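Local coordinates for sensor protein (Geobacter sulfurreducens, PDB 3H7M) that forms the sensor domain, similar to periplasmic solute-binding proteins, of a membrane-bound kinase that probably phosphorylates a histidine in response to a signal, at residues 34-37 and 38-42; 126-129 and 130-133; 218-221 and 222-226. All coordinates share one frame; numbering follows the deposited sequence.

Contact 1 of 3, residues 34-37 and 38-42; sequences AGYN and VELTR
The carbonyl oxygen of N37 takes the backbone N of T41 at 2.7 Å, with a nearly straight N-H (169°). The T41 hydroxyl leans back over the same turn: OG1 sits anti to the carbonyl carbon of its own residue (chi1 -68°) and comes within 3.1 Å of N37 O, and it also has Y195 and Q75 as partners. In the same opening turn, E39 N bonds to G35 O and L40 N to Y36 O, both at 2.9 Å. These bonds open helix 36-48, the first long helix of the periplasmic-binding-protein fold, with G35 at its N-cap. At its positive phi (116°), any side chain on G35 would collide with A34 O, so glycine suits the position. Just inside the cap, V38 lays CG2 against A34 O at 3.3 Å, while its CG1 lies against one face of the R42 guanidinium, toward the rim. On another side of the helix, Y36 and L40 run side by side, and L40 CD2 rests over a face of the tyrosine ring in a CH-pi contact, 4.0 Å from the centroid of the Y36 ring. The polar ends find partners elsewhere in the chain: Y36 OH bonds to H93 O, and the buried N37 amide gives its ND2 to E25 and Y193. The carboxylate of E39 forms a salt bridge with K227.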
ATOM      1  N   ALA A  34      -1.269  11.104   7.350  1.00 34.17           N
ATOM      2  CA  ALA A  34      -0.150  10.616   8.148  1.00 33.21           C
ATOM      3  C   ALA A  34       0.480   9.353   7.578  1.00 31.22           C
ATOM      4  O   ALA A  34      -0.088   8.677   6.709  1.00 30.93           O
ATOM      5  CB  ALA A  34      -0.631  10.336   9.598  1.00 33.09           C
ATOM      6  N   GLY A  35       1.658   9.029   8.090  1.00 28.04           N
ATOM      7  CA  GLY A  35       2.326   7.824   7.650  1.00 32.89           C
ATOM      8  C   GLY A  35       3.633   8.006   6.925  1.00 36.10           C
ATOM      9  O   GLY A  35       4.008   9.131   6.564  1.00 36.71           O
ATOM     10  N   TYR A  36       4.317   6.878   6.734  1.00 27.46           N
ATOM     11  CA  TYR A  36       5.592   6.795   6.040  1.00 35.03           C
ATOM     12  C   TYR A  36       5.527   7.536   4.685  1.00 37.99           C
ATOM     13  O   TYR A  36       6.348   8.398   4.417  1.00 35.85           O
ATOM     14  CB  TYR A  36       5.938   5.312   5.830  1.00 32.50           C
ATOM     15  CG  TYR A  36       7.136   5.018   4.953  1.00 34.59           C
ATOM     16  CD1 TYR A  36       6.974   4.455   3.676  1.00 29.40           C
ATOM     17  CD2 TYR A  36       8.437   5.256   5.411  1.00 31.69           C
ATOM     18  CE1 TYR A  36       8.108   4.121   2.875  1.00 25.46           C
ATOM     19  CE2 TYR A  36       9.560   4.935   4.629  1.00 30.17           C
ATOM     20  CZ  TYR A  36       9.390   4.361   3.364  1.00 37.46           C
ATOM     21  OH  TYR A  36      10.500   3.980   2.620  1.00 45.24           O
ATOM     22  N   ASN A  37       4.535   7.212   3.860  1.00 32.19           N
ATOM     23  CA  ASN A  37       4.385   7.835   2.549  1.00 34.43           C
ATOM     24  C   ASN A  37       4.307   9.347   2.663  1.00 38.05           C
ATOM     25  O   ASN A  37       5.003  10.081   1.950  1.00 38.33           O
ATOM     26  CB  ASN A  37       3.128   7.309   1.826  1.00 30.01           C
ATOM     27  CG  ASN A  37       3.189   5.790   1.518  1.00 24.48           C
ATOM     28  OD1 ASN A  37       4.177   5.112   1.783  1.00 25.36           O
ATOM     29  ND2 ASN A  37       2.120   5.272   0.946  1.00 27.74           N
ATOM     30  N   VAL A  38       3.462   9.799   3.576  1.00 37.99           N
ATOM     31  CA  VAL A  38       3.222  11.220   3.825  1.00 32.45           C
ATOM     32  C   VAL A  38       4.504  11.952   4.210  1.00 26.43           C
ATOM     33  O   VAL A  38       4.856  12.988   3.655  1.00 40.95           O
ATOM     34  CB  VAL A  38       2.138  11.350   4.933  1.00 34.11           C
ATOM     35  CG1 VAL A  38       1.988  12.783   5.417  1.00 32.78           C
ATOM     36  CG2 VAL A  38       0.806  10.876   4.360  1.00 35.26           C
ATOM     37  N   GLU A  39       5.215  11.391   5.153  1.00 28.78           N
ATOM     38  CA  GLU A  39       6.451  11.970   5.602  1.00 32.52           C
ATOM     39  C   GLU A  39       7.449  12.014   4.430  1.00 38.00           C
ATOM     40  O   GLU A  39       8.187  12.989   4.238  1.00 32.84           O
ATOM     41  CB  GLU A  39       6.985  11.106   6.726  1.00 36.24           C
ATOM     42  CG  GLU A  39       7.718  11.866   7.781  1.00 55.89           C
ATOM     43  CD  GLU A  39       7.697  11.147   9.108  1.00 57.09           C
ATOM     44  OE1 GLU A  39       6.581  10.734   9.515  1.00 44.49           O
ATOM     45  OE2 GLU A  39       8.785  11.019   9.729  1.00 53.32           O
ATOM     46  N   LEU A  40       7.466  10.939   3.651  1.00 32.25           N
ATOM     47  CA  LEU A  40       8.353  10.843   2.501  1.00 34.91           C
ATOM     48  C   LEU A  40       7.992  11.936   1.482  1.00 33.66           C
ATOM     49  O   LEU A  40       8.841  12.688   1.011  1.00 38.37           O
ATOM     50  CB  LEU A  40       8.202   9.460   1.881  1.00 35.70           C
ATOM     51  CG  LEU A  40       9.501   8.745   1.518  1.00 50.28           C
ATOM     52  CD1 LEU A  40      10.506   8.864   2.661  1.00 42.46           C
ATOM     53  CD2 LEU A  40       9.197   7.284   1.223  1.00 45.47           C
ATOM     54  N   THR A  41       6.717  12.011   1.151  1.00 31.51           N
ATOM     55  CA  THR A  41       6.243  13.010   0.227  1.00 35.17           C
ATOM     56  C   THR A  41       6.519  14.424   0.730  1.00 38.65           C
ATOM     57  O   THR A  41       6.948  15.269  -0.035  1.00 41.26           O
ATOM     58  CB  THR A  41       4.764  12.862   0.004  1.00 31.41           C
ATOM     59  OG1 THR A  41       4.531  11.642  -0.692  1.00 31.48           O
ATOM     60  CG2 THR A  41       4.221  14.054  -0.817  1.00 31.39           C
ATOM     61  N   ARG A  42       6.280  14.687   2.010  1.00 36.51           N
ATOM     62  CA  ARG A  42       6.543  16.023   2.506  1.00 33.15           C
ATOM     63  C   ARG A  42       8.015  16.316   2.407  1.00 36.13           C
ATOM     64  O   ARG A  42       8.408  17.437   2.059  1.00 34.24           O
ATOM     65  CB  ARG A  42       6.103  16.202   3.962  1.00 36.56           C
ATOM     66  CG  ARG A  42       4.594  16.274   4.156  1.00 46.40           C
ATOM     67  CD  ARG A  42       4.229  16.920   5.491  1.00 42.02           C
ATOM     68  NE  ARG A  42       2.780  17.008   5.686  1.00 50.40           N
ATOM     69  CZ  ARG A  42       2.098  16.270   6.561  1.00 50.23           C
ATOM     70  NH1 ARG A  42       2.732  15.393   7.331  1.00 51.05           N
ATOM     71  NH2 ARG A  42       0.783  16.398   6.661  1.00 50.48           N
TER

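Contact 2 of 3, residues 126-129 and 130-133; sequences GIMH and EYLA
M128 curls its terminal methyl onto L132, with M128 CE 3.5 Å from L132 CG; the two side chains cross obliquely. The bends at chi2 (-66°) and chi3 (-44°) carry the thioether forward along the helix and also bring its sulfur beside Y131, where SD lies 5.0 Å from the centroid of the Y131 ring. This is an oblique Met-aromatic contact, neither squarely over the face nor at the edge. The backbone touches L132 too, with L132 CG 3.4 Å from M128 O. With L132 cut back to an alanine, the M128 methyl would probably lose its packing partner there and be freer to swing.

The backbone positions these groups. L132 N bonds to M128 O at 2.9 Å and weakly to H129 O, which also accepts A133 N. At the N-cap, G126 O accepts two donors, H129 N at 2.8 Å and E130 N at 3.2 Å.

Helix 127-133 is the crossover of a beta-alpha-beta unit between the parallel strands 120-123 and 141-144. M128 packs on H98 of strand 87-103 and A189 of strand 181-198, Y131 makes a cation-pi contact with R135, and I127 and E130 touch R83 of helix 81-84.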
ATOM      1  N   GLY A 126      -6.265  -5.401  -4.943  1.00 67.68           N
ATOM      2  CA  GLY A 126      -4.860  -5.160  -4.672  1.00 59.63           C
ATOM      3  C   GLY A 126      -4.077  -6.202  -5.446  1.00 57.47           C
ATOM      4  O   GLY A 126      -4.674  -7.119  -6.022  1.00 62.70           O
ATOM      5  N   ILE A 127      -2.755  -6.089  -5.454  1.00 51.90           N
ATOM      6  CA  ILE A 127      -1.925  -7.039  -6.182  1.00 48.43           C
ATOM      7  C   ILE A 127      -2.299  -8.495  -5.895  1.00 55.38           C
ATOM      8  O   ILE A 127      -2.204  -9.354  -6.778  1.00 63.17           O
ATOM      9  CB  ILE A 127      -0.402  -6.792  -5.871  1.00 54.05           C
ATOM     10  CG1 ILE A 127       0.340  -6.298  -7.115  1.00 53.50           C
ATOM     11  CG2 ILE A 127       0.285  -8.086  -5.481  1.00 58.50           C
ATOM     12  CD1 ILE A 127      -0.278  -5.117  -7.803  1.00 48.48           C
ATOM     13  N   MET A 128      -2.738  -8.792  -4.676  1.00 51.61           N
ATOM     14  CA  MET A 128      -3.071 -10.176  -4.360  1.00 49.20           C
ATOM     15  C   MET A 128      -4.435 -10.601  -4.866  1.00 48.85           C
ATOM     16  O   MET A 128      -4.692 -11.785  -5.082  1.00 46.10           O
ATOM     17  CB  MET A 128      -2.970 -10.404  -2.864  1.00 54.53           C
ATOM     18  CG  MET A 128      -1.530 -10.538  -2.397  1.00 58.63           C
ATOM     19  SD  MET A 128      -0.700 -12.036  -3.031  1.00 67.72           S
ATOM     20  CE  MET A 128      -1.978 -13.235  -2.766  1.00 20.63           C
ATOM     21  N   HIS A 129      -5.317  -9.634  -5.051  1.00 46.49           N
ATOM     22  CA  HIS A 129      -6.629  -9.953  -5.560  1.00 50.07           C
ATOM     23  C   HIS A 129      -6.335 -10.464  -6.973  1.00 61.23           C
ATOM     24  O   HIS A 129      -6.521 -11.654  -7.280  1.00 61.08           O
ATOM     25  CB  HIS A 129      -7.498  -8.691  -5.588  1.00 45.86           C
ATOM     26  CG  HIS A 129      -8.874  -8.923  -6.130  1.00 49.78           C
ATOM     27  ND1 HIS A 129      -9.768  -7.896  -6.358  1.00 50.73           N
ATOM     28  CD2 HIS A 129      -9.501 -10.064  -6.511  1.00 40.33           C
ATOM     29  CE1 HIS A 129     -10.888  -8.395  -6.856  1.00 48.14           C
ATOM     30  NE2 HIS A 129     -10.752  -9.707  -6.958  1.00 45.03           N
ATOM     31  N   GLU A 130      -5.833  -9.567  -7.818  1.00 64.58           N
ATOM     32  CA  GLU A 130      -5.480  -9.922  -9.190  1.00 69.04           C
ATOM     33  C   GLU A 130      -4.683 -11.224  -9.221  1.00 67.92           C
ATOM     34  O   GLU A 130      -5.006 -12.148  -9.972  1.00 68.42           O
ATOM     35  CB  GLU A 130      -4.642  -8.816  -9.831  1.00 73.26           C
ATOM     36  CG  GLU A 130      -5.366  -7.498 -10.036  1.00 80.07           C
ATOM     37  CD  GLU A 130      -4.417  -6.380 -10.437  1.00 88.91           C
ATOM     38  OE1 GLU A 130      -3.542  -6.623 -11.298  1.00 93.50           O
ATOM     39  OE2 GLU A 130      -4.546  -5.258  -9.899  1.00 88.05           O
ATOM     40  N   TYR A 131      -3.658 -11.306  -8.381  1.00 59.72           N
ATOM     41  CA  TYR A 131      -2.818 -12.492  -8.361  1.00 61.15           C
ATOM     42  C   TYR A 131      -3.513 -13.807  -8.041  1.00 64.00           C
ATOM     43  O   TYR A 131      -3.160 -14.845  -8.594  1.00 74.38           O
ATOM     44  CB  TYR A 131      -1.646 -12.284  -7.402  1.00 53.84           C
ATOM     45  CG  TYR A 131      -0.688 -13.457  -7.343  1.00 59.15           C
ATOM     46  CD1 TYR A 131      -0.917 -14.540  -6.482  1.00 56.95           C
ATOM     47  CD2 TYR A 131       0.460 -13.484  -8.145  1.00 61.62           C
ATOM     48  CE1 TYR A 131      -0.017 -15.617  -6.420  1.00 55.37           C
ATOM     49  CE2 TYR A 131       1.361 -14.554  -8.095  1.00 46.94           C
ATOM     50  CZ  TYR A 131       1.118 -15.608  -7.233  1.00 57.60           C
ATOM     51  OH  TYR A 131       2.019 -16.639  -7.183  1.00 60.24           O
ATOM     52  N   LEU A 132      -4.493 -13.795  -7.149  1.00 64.26           N
ATOM     53  CA  LEU A 132      -5.153 -15.053  -6.816  1.00 60.80           C
ATOM     54  C   LEU A 132      -6.320 -15.354  -7.745  1.00 52.00           C
ATOM     55  O   LEU A 132      -6.787 -16.488  -7.822  1.00 50.78           O
ATOM     56  CB  LEU A 132      -5.630 -15.050  -5.360  1.00 58.25           C
ATOM     57  CG  LEU A 132      -4.578 -15.078  -4.250  1.00 59.72           C
ATOM     58  CD1 LEU A 132      -5.298 -15.028  -2.907  1.00 50.70           C
ATOM     59  CD2 LEU A 132      -3.701 -16.335  -4.350  1.00 52.12           C
ATOM     60  N   ALA A 133      -6.806 -14.328  -8.423  1.00 49.06           N
ATOM     61  CA  ALA A 133      -7.898 -14.507  -9.379  1.00 57.41           C
ATOM     62  C   ALA A 133      -7.296 -15.344 -10.520  1.00 58.27           C
ATOM     63  O   ALA A 133      -7.774 -16.442 -10.845  1.00 50.33           O
ATOM     64  CB  ALA A 133      -8.367 -13.141  -9.901  1.00 49.80           C
TER

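Contact 3 of 3, residues 218-221 and 222-226; sequences TGQY and EAIRA
The ring of Y221 and the carboxylate of E222 stand almost perpendicular, their planes 88° apart. E222 OE2 meets the ring at its edge and in its plane, 3.3 Å from Y221 CD2 and hardly farther from CE2, so the anionic oxygen faces the faintly positive ring hydrogens. The bend at chi2 of E222 (-56°) turns the carboxylate back along the tyrosine. R225 comes from one turn further on. Its guanidinium is inclined 40° to the ring, and its CD passes 3.9 Å from Y221 OH.

With its chain kinked at chi3, R225 grips E222 side-on: NH2 at 2.8 Å and NE at 3.0 Å both reach E222 OE1, on the syn side but from opposite faces of the carboxylate. The salt bridge thus loads one oxygen with two donors, while OE2 lies at the tyrosine edge. All this lies on the last helix, 220-227, of the solute-binding fold, split from helix 202-218 at G219. That glycine, with positive phi, ends one helix and N-caps the next, its O accepting A223 N at 3.1 Å; T218 OG1 receives a weak bond from Q220 N. On the neighbouring side of the helix, I224 CG1 lies 3.3 Å from Q220 O. The C-terminal tail closes over the charged cluster: R225 also pairs with E233 and gives NH1 to V231 O, and its charge probably eases the closeness of the E222 and E233 carboxylates. Y221 OH bonds to H93 O, and R216 makes a cation-pi contact with the ring.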
ATOM      1  N   THR A 218      21.221  11.711   1.171  1.00 38.25           N
ATOM      2  CA  THR A 218      21.499  12.582   2.320  1.00 37.64           C
ATOM      3  C   THR A 218      21.302  11.907   3.654  1.00 38.08           C
ATOM      4  O   THR A 218      21.735  12.428   4.685  1.00 40.46           O
ATOM      5  CB  THR A 218      20.619  13.860   2.325  1.00 41.27           C
ATOM      6  OG1 THR A 218      19.241  13.494   2.476  1.00 32.98           O
ATOM      7  CG2 THR A 218      20.800  14.652   1.028  1.00 30.37           C
ATOM      8  N   GLY A 219      20.631  10.759   3.642  1.00 40.02           N
ATOM      9  CA  GLY A 219      20.379  10.047   4.886  1.00 34.67           C
ATOM     10  C   GLY A 219      18.996  10.337   5.453  1.00 39.70           C
ATOM     11  O   GLY A 219      18.561   9.702   6.415  1.00 44.78           O
ATOM     12  N   GLN A 220      18.279  11.277   4.849  1.00 38.11           N
ATOM     13  CA  GLN A 220      16.964  11.631   5.370  1.00 40.28           C
ATOM     14  C   GLN A 220      15.995  10.485   5.141  1.00 38.16           C
ATOM     15  O   GLN A 220      15.080  10.268   5.935  1.00 37.13           O
ATOM     16  CB  GLN A 220      16.441  12.917   4.706  1.00 32.78           C
ATOM     17  CG  GLN A 220      15.569  13.739   5.626  1.00 40.78           C
ATOM     18  CD  GLN A 220      14.903  14.928   4.942  1.00 54.25           C
ATOM     19  OE1 GLN A 220      15.492  15.601   4.069  1.00 32.24           O
ATOM     20  NE2 GLN A 220      13.665  15.209   5.356  1.00 50.74           N
ATOM     21  N   TYR A 221      16.187   9.768   4.037  1.00 33.97           N
ATOM     22  CA  TYR A 221      15.334   8.625   3.708  1.00 35.62           C
ATOM     23  C   TYR A 221      15.360   7.585   4.832  1.00 38.91           C
ATOM     24  O   TYR A 221      14.314   7.149   5.313  1.00 36.32           O
ATOM     25  CB  TYR A 221      15.818   7.937   2.440  1.00 30.36           C
ATOM     26  CG  TYR A 221      15.130   6.615   2.197  1.00 32.26           C
ATOM     27  CD1 TYR A 221      13.866   6.570   1.634  1.00 19.90           C
ATOM     28  CD2 TYR A 221      15.753   5.404   2.528  1.00 33.93           C
ATOM     29  CE1 TYR A 221      13.229   5.372   1.385  1.00 37.98           C
ATOM     30  CE2 TYR A 221      15.128   4.192   2.294  1.00 32.82           C
ATOM     31  CZ  TYR A 221      13.862   4.182   1.714  1.00 44.80           C
ATOM     32  OH  TYR A 221      13.236   2.991   1.421  1.00 46.48           O
ATOM     33  N   GLU A 222      16.559   7.176   5.236  1.00 30.60           N
ATOM     34  CA  GLU A 222      16.667   6.184   6.294  1.00 38.58           C
ATOM     35  C   GLU A 222      16.127   6.741   7.613  1.00 43.06           C
ATOM     36  O   GLU A 222      15.505   6.015   8.387  1.00 44.68           O
ATOM     37  CB  GLU A 222      18.125   5.734   6.473  1.00 32.78           C
ATOM     38  CG  GLU A 222      18.722   4.994   5.265  1.00 44.89           C
ATOM     39  CD  GLU A 222      17.927   3.762   4.834  1.00 54.54           C
ATOM     40  OE1 GLU A 222      17.139   3.218   5.653  1.00 47.62           O
ATOM     41  OE2 GLU A 222      18.110   3.332   3.668  1.00 52.99           O
ATOM     42  N   ALA A 223      16.361   8.027   7.865  1.00 39.75           N
ATOM     43  CA  ALA A 223      15.883   8.660   9.093  1.00 39.69           C
ATOM     44  C   ALA A 223      14.386   8.532   9.157  1.00 37.90           C
ATOM     45  O   ALA A 223      13.826   8.213  10.203  1.00 38.75           O
ATOM     46  CB  ALA A 223      16.263  10.132   9.136  1.00 35.31           C
ATOM     47  N   ILE A 224      13.734   8.767   8.025  1.00 35.22           N
ATOM     48  CA  ILE A 224      12.289   8.659   7.998  1.00 30.09           C
ATOM     49  C   ILE A 224      11.867   7.210   8.120  1.00 41.28           C
ATOM     50  O   ILE A 224      10.944   6.886   8.875  1.00 44.52           O
ATOM     51  CB  ILE A 224      11.713   9.255   6.717  1.00 27.46           C
ATOM     52  CG1 ILE A 224      11.952  10.777   6.702  1.00 31.47           C
ATOM     53  CG2 ILE A 224      10.226   8.967   6.646  1.00 30.96           C
ATOM     54  CD1 ILE A 224      11.714  11.462   5.366  1.00 20.42           C
ATOM     55  N   ARG A 225      12.554   6.329   7.394  1.00 37.98           N
ATOM     56  CA  ARG A 225      12.200   4.917   7.433  1.00 35.98           C
ATOM     57  C   ARG A 225      12.394   4.298   8.810  1.00 33.23           C
ATOM     58  O   ARG A 225      11.576   3.506   9.250  1.00 37.68           O
ATOM     59  CB  ARG A 225      12.996   4.101   6.407  1.00 29.16           C
ATOM     60  CG  ARG A 225      12.515   2.649   6.301  1.00 34.11           C
ATOM     61  CD  ARG A 225      13.186   1.891   5.166  1.00 34.38           C
ATOM     62  NE  ARG A 225      14.610   1.691   5.397  1.00 45.40           N
ATOM     63  CZ  ARG A 225      15.107   0.717   6.147  1.00 52.97           C
ATOM     64  NH1 ARG A 225      14.290  -0.150   6.740  1.00 47.09           N
ATOM     65  NH2 ARG A 225      16.422   0.596   6.287  1.00 53.67           N
ATOM     66  N   ALA A 226      13.470   4.651   9.494  1.00 33.33           N
ATOM     67  CA  ALA A 226      13.717   4.066  10.802  1.00 37.14           C
ATOM     68  C   ALA A 226      12.562   4.344  11.769  1.00 42.40           C
ATOM     69  O   ALA A 226      12.322   3.577  12.689  1.00 47.43           O
ATOM     70  CB  ALA A 226      15.027   4.595  11.371  1.00 27.42           C
TER

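Contacts 1 and 3 pack directly on each other, their centres 12 Å apart. Y36 OH and Y221 OH, 3.1 Å apart in a probable hydrogen bond, gather at the carbonyl of H93; their two protons cannot serve all three pairings at once. Beside them, L40 CD1 meets I224 CD1 at 3.9 Å. Contact 2 lies across the chain's centre, its own centre about 26 Å from that of contact 1 and 31 Å from that of contact 3, and touches neither. This spacing is consistent with the two-lobed fold of periplasmic binding proteins. The bound sodium ion, at A84, D88 and Q199, is about 14 Å from the side chain of I127.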